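Local atomic coordinates of SIR4-interacting protein SIF2 (Saccharomyces cerevisiae, PDB entry 1R5M), a protein that acts as a transcription corepressor within the Set3C complex, interacts with SIR4 and antagonizes telomeric silencing in yeast. Residues I123-E128 with R133-T138; N283-H288 with K318-L323; G336-S339 with K344-V347. All blocks are in the same frame, centred on the assembly; numbering follows the deposited sequence.

Contact 1 of 3, residues I123-E128 with R133-T138; sequences IVTGVE and RLWNKT
Arg133 pairs with Thr125 at the turn end of an antiparallel hairpin. Its N gives a hydrogen bond to Thr125 O, and its O takes one from Thr125 N at 2.9 Å. The same Arg133 O also receives the CA-H of Val124 at 3.3 Å. The arginine side chain leads away from the neighbouring strand and ends in a salt bridge with Glu131. Leu134 comes next and sits across from Val124 as a non-hydrogen-bonded pair. Its CD1 meets Val124 CG2 at 3.8 Å, and Trp157 of strand 152-157 touches both side chains. Trp135 then pairs with Ile123. Trp135 N bonds to Ile123 O at 2.8 Å, and Ile123 N returns a bond to Trp135 O. Trp135 CB rests 4.0 Å from Ile123 CG2. A chi1 of -38° sets CG beside the tryptophan's own backbone N, and the indole runs back along the strand toward the turn. Its NE1-H meets Thr125 OG1 at 2.8 Å, with an angle of 161° at the hydrogen. The hydroxyl oxygen lies at the ring edge, in the indole plane. The same OG1 is also hydrogen-bonded to His96 NE2, so two partners fix its position. This Trp-Thr-His chain, with Trp and Thr on the two middle strands of a four-stranded blade, matches the Trp-Ser/Thr-His part of the hydrogen-bonded tetrad typical of WD40 propellers.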
loop_
_atom_site.group_PDB
_atom_site.type_symbol
_atom_site.label_atom_id
_atom_site.label_comp_id
_atom_site.label_asym_id
_atom_site.label_seq_id
_atom_site.Cartn_x
_atom_site.Cartn_y
_atom_site.Cartn_z
ATOM N N ILE A 123 3.140 -8.640 -12.780
ATOM C CA ILE A 123 2.825 -8.586 -11.359
ATOM C C ILE A 123 3.743 -9.514 -10.573
ATOM O O ILE A 123 4.109 -10.589 -11.049
ATOM C CB ILE A 123 1.331 -8.959 -11.099
ATOM C CG1 ILE A 123 1.017 -8.842 -9.602
ATOM C CG2 ILE A 123 1.029 -10.364 -11.608
ATOM C CD1 ILE A 123 -0.467 -8.964 -9.271
ATOM N N VAL A 124 4.145 -9.071 -9.387
ATOM C CA VAL A 124 4.994 -9.868 -8.510
ATOM C C VAL A 124 4.148 -10.335 -7.335
ATOM O O VAL A 124 3.345 -9.569 -6.797
ATOM C CB VAL A 124 6.176 -9.038 -7.935
ATOM C CG1 VAL A 124 6.873 -9.817 -6.817
ATOM C CG2 VAL A 124 7.174 -8.711 -9.035
ATOM N N THR A 125 4.312 -11.597 -6.955
ATOM C CA THR A 125 3.605 -12.142 -5.803
ATOM C C THR A 125 4.669 -12.665 -4.843
ATOM O O THR A 125 5.685 -13.224 -5.272
ATOM C CB THR A 125 2.634 -13.293 -6.188
ATOM O OG1 THR A 125 3.344 -14.331 -6.875
ATOM C CG2 THR A 125 1.511 -12.764 -7.074
ATOM N N GLY A 126 4.450 -12.443 -3.550
ATOM C CA GLY A 126 5.385 -12.901 -2.535
ATOM C C GLY A 126 4.654 -13.739 -1.503
ATOM O O GLY A 126 3.490 -13.471 -1.201
ATOM N N VAL A 127 5.328 -14.747 -0.958
ATOM C CA VAL A 127 4.717 -15.625 0.039
ATOM C C VAL A 127 5.453 -15.609 1.373
ATOM O O VAL A 127 6.528 -15.023 1.502
ATOM C CB VAL A 127 4.634 -17.087 -0.468
ATOM C CG1 VAL A 127 3.653 -17.176 -1.620
ATOM C CG2 VAL A 127 6.019 -17.578 -0.908
ATOM N N GLU A 128 4.858 -16.258 2.370
ATOM C CA GLU A 128 5.446 -16.313 3.698
ATOM C C GLU A 128 6.873 -16.842 3.757
ATOM O O GLU A 128 7.659 -16.382 4.583
ATOM C CB GLU A 128 4.587 -17.164 4.633
ATOM C CG GLU A 128 3.251 -16.572 4.998
ATOM C CD GLU A 128 2.585 -17.365 6.102
ATOM O OE1 GLU A 128 3.016 -17.239 7.269
ATOM O OE2 GLU A 128 1.647 -18.127 5.801
ATOM N N ARG A 133 7.534 -14.441 -7.179
ATOM C CA ARG A 133 7.318 -14.941 -8.533
ATOM C C ARG A 133 6.798 -13.784 -9.370
ATOM O O ARG A 133 6.041 -12.935 -8.878
ATOM C CB ARG A 133 6.342 -16.123 -8.553
ATOM C CG ARG A 133 7.007 -17.398 -8.064
ATOM C CD ARG A 133 6.123 -18.639 -8.059
ATOM N NE ARG A 133 6.948 -19.737 -7.562
ATOM C CZ ARG A 133 7.387 -20.753 -8.298
ATOM N NH1 ARG A 133 7.062 -20.861 -9.580
ATOM N NH2 ARG A 133 8.234 -21.619 -7.764
ATOM N N LEU A 134 7.243 -13.741 -10.623
ATOM C CA LEU A 134 6.874 -12.694 -11.566
ATOM C C LEU A 134 5.968 -13.296 -12.626
ATOM O O LEU A 134 6.294 -14.333 -13.208
ATOM C CB LEU A 134 8.136 -12.130 -12.223
ATOM C CG LEU A 134 7.940 -11.081 -13.314
ATOM C CD1 LEU A 134 7.373 -9.802 -12.705
ATOM C CD2 LEU A 134 9.266 -10.805 -13.991
ATOM N N TRP A 135 4.843 -12.636 -12.883
ATOM C CA TRP A 135 3.866 -13.131 -13.848
ATOM C C TRP A 135 3.397 -12.062 -14.827
ATOM O O TRP A 135 3.471 -10.869 -14.542
ATOM C CB TRP A 135 2.619 -13.653 -13.122
ATOM C CG TRP A 135 2.873 -14.393 -11.838
ATOM C CD1 TRP A 135 3.180 -13.850 -10.617
ATOM C CD2 TRP A 135 2.812 -15.809 -11.643
ATOM N NE1 TRP A 135 3.309 -14.845 -9.676
ATOM C CE2 TRP A 135 3.090 -16.057 -10.278
ATOM C CE3 TRP A 135 2.549 -16.894 -12.488
ATOM C CZ2 TRP A 135 3.110 -17.347 -9.740
ATOM C CZ3 TRP A 135 2.570 -18.179 -11.954
ATOM C CH2 TRP A 135 2.849 -18.392 -10.592
ATOM N N ASN A 136 2.900 -12.502 -15.980
ATOM C CA ASN A 136 2.348 -11.577 -16.960
ATOM C C ASN A 136 0.878 -11.403 -16.564
ATOM O O ASN A 136 0.324 -12.245 -15.857
ATOM C CB ASN A 136 2.452 -12.150 -18.376
ATOM C CG ASN A 136 1.729 -11.294 -19.404
ATOM O OD1 ASN A 136 0.610 -11.612 -19.828
ATOM N ND2 ASN A 136 2.356 -10.194 -19.798
ATOM N N LYS A 137 0.249 -10.322 -17.014
ATOM C CA LYS A 137 -1.146 -10.055 -16.667
ATOM C C LYS A 137 -2.136 -11.132 -17.103
ATOM O O LYS A 137 -3.271 -11.163 -16.618
ATOM C CB LYS A 137 -1.585 -8.700 -17.228
ATOM C CG LYS A 137 -1.564 -8.606 -18.747
ATOM C CD LYS A 137 -2.123 -7.271 -19.214
ATOM C CE LYS A 137 -2.005 -7.121 -20.724
ATOM N NZ LYS A 137 -2.745 -8.192 -21.446
ATOM N N THR A 138 -1.720 -12.008 -18.016
ATOM C CA THR A 138 -2.589 -13.088 -18.474
ATOM C C THR A 138 -2.351 -14.352 -17.645
ATOM O O THR A 138 -3.047 -15.354 -17.815
ATOM C CB THR A 138 -2.364 -13.418 -19.973
ATOM O OG1 THR A 138 -1.027 -13.898 -20.169
ATOM C CG2 THR A 138 -2.588 -12.183 -20.827
#

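Contact 2 of 3, residues N283-H288 with K318-L323; sequences NCFYGH and KQNTLL. Unlike the reference sequence in segment 283-288: Cys284 (reference Ser).
Phe285 and Asn320 form the heart of this small contact. The side chains approach obliquely, with ring and amide planes 41° apart. Phe285 CE2 does most of the touching. It lies 3.6 Å from Asn320 OD1 and 4.0 Å from Thr321 N. The phenylalanine ring reaches the other segment because chi1 of -63° places CG beside its backbone N, and the ring end comes nearer than CB. Trp315 meets the same ring at a shallow interplanar angle, and Ile273 of strand 271-274 also touches it. Asn320 presents OD1 to the ring. Its CG stands opposite the backbone N (chi1 178°), which carries OD1 toward strand 283-285. The backbone of Asn320 has left-handed angles. Asn320 and Thr321 together face Ser316 in a G1 beta bulge, where strand 321-327 begins. Asn283 and Asn320 run past each other in opposite directions, their amide planes 32° apart. Their OD1 atoms come only to 4.1 Å.

Water 1 supplies the polar link. It accepts from Cys284 N at 3.0 Å and donates to Asn320 OD1 at 2.6 Å. Cys284 differs from the reference sequence, which has Ser, but this link uses its backbone N.

Strand 283-285 ends one blade's sheet, and segment 318-323 leads into the outer strand of the next. The two meet at the outer edge of the propeller with 127 Å² buried in all. Direct hydrogen bonds between the segments are lacking. An aromatic ring is met obliquely by an amide oxygen, and a second amide oxygen lies nearby. The polar coupling between the segments therefore runs through water 1, consistent with a loose, solvent-mediated joint between blades.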
loop_
_atom_site.group_PDB
_atom_site.type_symbol
_atom_site.label_atom_id
_atom_site.label_comp_id
_atom_site.label_asym_id
_atom_site.label_seq_id
_atom_site.Cartn_x
_atom_site.Cartn_y
_atom_site.Cartn_z
ATOM N N ASN A 283 9.165 19.222 6.175
ATOM C CA ASN A 283 7.985 19.350 7.027
ATOM C C ASN A 283 7.937 18.184 7.999
ATOM O O ASN A 283 8.466 17.109 7.718
ATOM C CB ASN A 283 6.689 19.308 6.207
ATOM C CG ASN A 283 6.519 20.507 5.307
ATOM O OD1 ASN A 283 6.333 21.636 5.773
ATOM N ND2 ASN A 283 6.573 20.272 4.008
ATOM N N CYS A 284 7.307 18.409 9.146
ATOM C CA CYS A 284 7.119 17.369 10.149
ATOM C C CYS A 284 5.764 17.672 10.765
ATOM O O CYS A 284 5.581 18.717 11.394
ATOM C CB CYS A 284 8.199 17.408 11.227
ATOM S SG CYS A 284 8.027 16.042 12.416
ATOM N N PHE A 285 4.812 16.766 10.568
ATOM C CA PHE A 285 3.460 16.951 11.078
ATOM C C PHE A 285 3.121 16.118 12.312
ATOM O O PHE A 285 3.084 14.881 12.257
ATOM C CB PHE A 285 2.436 16.648 9.971
ATOM C CG PHE A 285 2.530 17.567 8.785
ATOM C CD1 PHE A 285 2.835 17.068 7.520
ATOM C CD2 PHE A 285 2.315 18.933 8.930
ATOM C CE1 PHE A 285 2.924 17.917 6.418
ATOM C CE2 PHE A 285 2.401 19.790 7.835
ATOM C CZ PHE A 285 2.706 19.282 6.577
ATOM N N TYR A 286 2.871 16.818 13.418
ATOM C CA TYR A 286 2.493 16.204 14.689
ATOM C C TYR A 286 0.978 16.290 14.832
ATOM O O TYR A 286 0.352 17.224 14.335
ATOM C CB TYR A 286 3.112 16.946 15.881
ATOM C CG TYR A 286 4.614 16.860 15.991
ATOM C CD1 TYR A 286 5.433 17.817 15.393
ATOM C CD2 TYR A 286 5.218 15.819 16.695
ATOM C CE1 TYR A 286 6.821 17.743 15.494
ATOM C CE2 TYR A 286 6.601 15.733 16.803
ATOM C CZ TYR A 286 7.396 16.696 16.200
ATOM O OH TYR A 286 8.765 16.606 16.300
ATOM N N GLY A 287 0.397 15.323 15.529
ATOM C CA GLY A 287 -1.040 15.335 15.728
ATOM C C GLY A 287 -1.579 13.971 16.093
ATOM O O GLY A 287 -2.350 13.830 17.047
ATOM N N HIS A 288 -1.189 12.958 15.327
ATOM C CA HIS A 288 -1.640 11.604 15.603
ATOM C C HIS A 288 -1.122 11.178 16.973
ATOM O O HIS A 288 0.024 11.457 17.325
ATOM C CB HIS A 288 -1.144 10.649 14.518
ATOM C CG HIS A 288 -1.960 10.692 13.263
ATOM N ND1 HIS A 288 -3.299 10.359 13.237
ATOM C CD2 HIS A 288 -1.629 11.015 11.990
ATOM C CE1 HIS A 288 -3.754 10.473 12.002
ATOM N NE2 HIS A 288 -2.762 10.870 11.226
ATOM N N LYS A 318 1.507 23.869 1.973
ATOM C CA LYS A 318 1.577 25.306 1.734
ATOM C C LYS A 318 1.365 26.132 2.993
ATOM O O LYS A 318 1.976 27.187 3.153
ATOM C CB LYS A 318 0.557 25.714 0.666
ATOM C CG LYS A 318 0.899 25.174 -0.717
ATOM C CD LYS A 318 -0.240 25.335 -1.706
ATOM C CE LYS A 318 -0.487 26.781 -2.081
ATOM N NZ LYS A 318 -1.554 26.864 -3.126
ATOM N N GLN A 319 0.511 25.650 3.892
ATOM C CA GLN A 319 0.224 26.373 5.127
ATOM C C GLN A 319 0.848 25.733 6.364
ATOM O O GLN A 319 0.718 26.263 7.471
ATOM C CB GLN A 319 -1.291 26.484 5.335
ATOM C CG GLN A 319 -2.042 27.145 4.192
ATOM C CD GLN A 319 -1.429 28.465 3.774
ATOM O OE1 GLN A 319 -1.153 29.328 4.609
ATOM N NE2 GLN A 319 -1.217 28.633 2.474
ATOM N N ASN A 320 1.525 24.602 6.175
ATOM C CA ASN A 320 2.157 23.876 7.276
ATOM C C ASN A 320 1.184 23.696 8.436
ATOM O O ASN A 320 1.453 24.109 9.566
ATOM C CB ASN A 320 3.410 24.611 7.763
ATOM C CG ASN A 320 4.066 23.918 8.943
ATOM O OD1 ASN A 320 4.085 22.690 9.017
ATOM N ND2 ASN A 320 4.609 24.702 9.871
ATOM N N THR A 321 0.052 23.060 8.162
ATOM C CA THR A 321 -0.934 22.881 9.211
ATOM C C THR A 321 -1.955 21.811 8.864
ATOM O O THR A 321 -2.080 21.400 7.707
ATOM C CB THR A 321 -1.674 24.216 9.467
ATOM O OG1 THR A 321 -2.430 24.131 10.680
ATOM C CG2 THR A 321 -2.615 24.534 8.311
ATOM N N LEU A 322 -2.673 21.357 9.886
ATOM C CA LEU A 322 -3.723 20.369 9.717
ATOM C C LEU A 322 -4.870 21.104 9.031
ATOM O O LEU A 322 -5.358 22.118 9.537
ATOM C CB LEU A 322 -4.178 19.854 11.081
ATOM C CG LEU A 322 -5.385 18.915 11.066
ATOM C CD1 LEU A 322 -4.970 17.553 10.510
ATOM C CD2 LEU A 322 -5.927 18.769 12.478
ATOM N N LEU A 323 -5.297 20.605 7.878
ATOM C CA LEU A 323 -6.376 21.234 7.133
ATOM C C LEU A 323 -7.752 20.716 7.541
ATOM O O LEU A 323 -8.713 21.482 7.626
ATOM C CB LEU A 323 -6.162 21.009 5.635
ATOM C CG LEU A 323 -7.201 21.561 4.662
ATOM C CD1 LEU A 323 -7.315 23.073 4.819
ATOM C CD2 LEU A 323 -6.786 21.200 3.241
HETATM O O HOH W 1 6.167 21.197 9.143
#

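Contact 3 of 3, residues G336-S339 with K344-V347; sequences GRIS and KYAV
The two inner strands of a WD40 blade, 333-338 and 344-349, form the antiparallel hairpin in which this contact lies, within WD repeat 7. Arg337 and Ala346 are the hydrogen-bonded pair. Arg337 N bonds to Ala346 O at 2.8 Å, and Ala346 N bonds to Arg337 O at 2.9 Å. The Tyr345 ring lies alongside strand 333-338. Its CG is trans to the backbone N (chi1 -165°), and the ring spans several residues of that strand. Arg337 N lies over one ring face. Ile338 CB sits at the ring edge, in its plane, and Ile338 CD1 packs 3.7 Å from Tyr345 CD1. The side chains of Ile338 and Tyr345 cross at about a right angle. At the far end, Tyr345 OH comes 3.6 Å from Gly336 CA, which carries no side chain. Water 2 joins the phenol to the backbone: it is 2.7 Å from Tyr345 OH and donates to Gly336 O.

In WD40 propellers the first strand of each blade borders the central channel, and strand 333-338 has this place here. Arg337 reaches out to a salt bridge with Asp399 of strand 397-402. A sulfate ion, probably from the crystallisation liquor, lies about 4 Å from its side chain. Its NH1 also turns back to Gly336 O, from above the carbonyl plane.

Toward the turn, Ser339 N bonds to Lys344 O. Ser339 OG accepts from Lys344 N at 3.1 Å and is also hydrogen-bonded to Asp341 within the turn. The bent Lys344 chain leads away to a salt bridge with Asp358 and a cation-pi contact with Tyr385.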
loop_
_atom_site.group_PDB
_atom_site.type_symbol
_atom_site.label_atom_id
_atom_site.label_comp_id
_atom_site.label_asym_id
_atom_site.label_seq_id
_atom_site.Cartn_x
_atom_site.Cartn_y
_atom_site.Cartn_z
ATOM N N GLY A 336 -5.633 2.553 5.046
ATOM C CA GLY A 336 -6.235 3.655 4.317
ATOM C C GLY A 336 -5.675 3.665 2.907
ATOM O O GLY A 336 -4.487 3.389 2.712
ATOM N N ARG A 337 -6.516 3.974 1.924
ATOM C CA ARG A 337 -6.093 3.998 0.523
ATOM C C ARG A 337 -6.696 5.180 -0.216
ATOM O O ARG A 337 -7.895 5.441 -0.109
ATOM C CB ARG A 337 -6.545 2.726 -0.193
ATOM C CG ARG A 337 -6.132 1.434 0.474
ATOM C CD ARG A 337 -4.702 1.047 0.157
ATOM N NE ARG A 337 -4.359 -0.217 0.804
ATOM C CZ ARG A 337 -3.695 -0.321 1.952
ATOM N NH1 ARG A 337 -3.280 0.769 2.587
ATOM N NH2 ARG A 337 -3.462 -1.518 2.475
ATOM N N ILE A 338 -5.870 5.887 -0.978
ATOM C CA ILE A 338 -6.355 7.026 -1.748
ATOM C C ILE A 338 -6.762 6.533 -3.135
ATOM O O ILE A 338 -6.139 5.624 -3.693
ATOM C CB ILE A 338 -5.260 8.117 -1.885
ATOM C CG1 ILE A 338 -5.855 9.400 -2.469
ATOM C CG2 ILE A 338 -4.128 7.622 -2.781
ATOM C CD1 ILE A 338 -6.692 10.182 -1.498
ATOM N N SER A 339 -7.823 7.118 -3.681
ATOM C CA SER A 339 -8.285 6.737 -5.006
ATOM C C SER A 339 -7.316 7.257 -6.062
ATOM O O SER A 339 -6.496 8.135 -5.797
ATOM C CB SER A 339 -9.681 7.311 -5.271
ATOM O OG SER A 339 -9.668 8.727 -5.200
ATOM N N LYS A 344 -10.873 10.751 -3.240
ATOM C CA LYS A 344 -11.525 9.933 -2.222
ATOM C C LYS A 344 -10.502 9.144 -1.420
ATOM O O LYS A 344 -9.498 8.689 -1.963
ATOM C CB LYS A 344 -12.502 8.957 -2.887
ATOM C CG LYS A 344 -13.599 9.618 -3.723
ATOM C CD LYS A 344 -14.654 10.267 -2.843
ATOM C CE LYS A 344 -15.764 10.898 -3.678
ATOM N NZ LYS A 344 -15.264 12.049 -4.486
ATOM N N TYR A 345 -10.759 8.986 -0.128
ATOM C CA TYR A 345 -9.858 8.236 0.743
ATOM C C TYR A 345 -10.685 7.203 1.496
ATOM O O TYR A 345 -11.611 7.557 2.226
ATOM C CB TYR A 345 -9.161 9.176 1.734
ATOM C CG TYR A 345 -7.958 8.555 2.414
ATOM C CD1 TYR A 345 -6.826 8.206 1.679
ATOM C CD2 TYR A 345 -7.950 8.317 3.787
ATOM C CE1 TYR A 345 -5.709 7.635 2.296
ATOM C CE2 TYR A 345 -6.838 7.744 4.416
ATOM C CZ TYR A 345 -5.723 7.408 3.662
ATOM O OH TYR A 345 -4.618 6.855 4.271
ATOM N N ALA A 346 -10.351 5.931 1.311
ATOM C CA ALA A 346 -11.076 4.844 1.958
ATOM C C ALA A 346 -10.273 4.262 3.108
ATOM O O ALA A 346 -9.084 3.982 2.965
ATOM C CB ALA A 346 -11.388 3.753 0.940
ATOM N N VAL A 347 -10.929 4.078 4.252
ATOM C CA VAL A 347 -10.266 3.521 5.423
ATOM C C VAL A 347 -11.044 2.349 6.002
ATOM O O VAL A 347 -12.271 2.310 5.930
ATOM C CB VAL A 347 -10.086 4.581 6.530
ATOM C CG1 VAL A 347 -9.166 5.691 6.044
ATOM C CG2 VAL A 347 -11.437 5.145 6.939
HETATM O O HOH W 2 -2.853 5.944 2.475
#

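Overall arrangement
The three contacts follow one another along the chain of an eight-repeat WD40 propeller. Contact 1 is the middle hairpin of the blade of strands 111-116 to 141-145, in repeat 2. Contact 2 joins the outer edges of two successive blades. Contact 3 is the inner hairpin of repeat 7. Contacts 1 and 2 have centres 37 Å apart and lie on opposite sides of the chain's centre, as do contacts 1 and 3, 24 Å apart. Contacts 2 and 3 are closer, with nearest atoms about 8 Å apart, and strand 333-338 is the next strand after 321-327 in the chain. Contacts 1 and 3 thus lie within blades, and contact 2 between neighbouring ones.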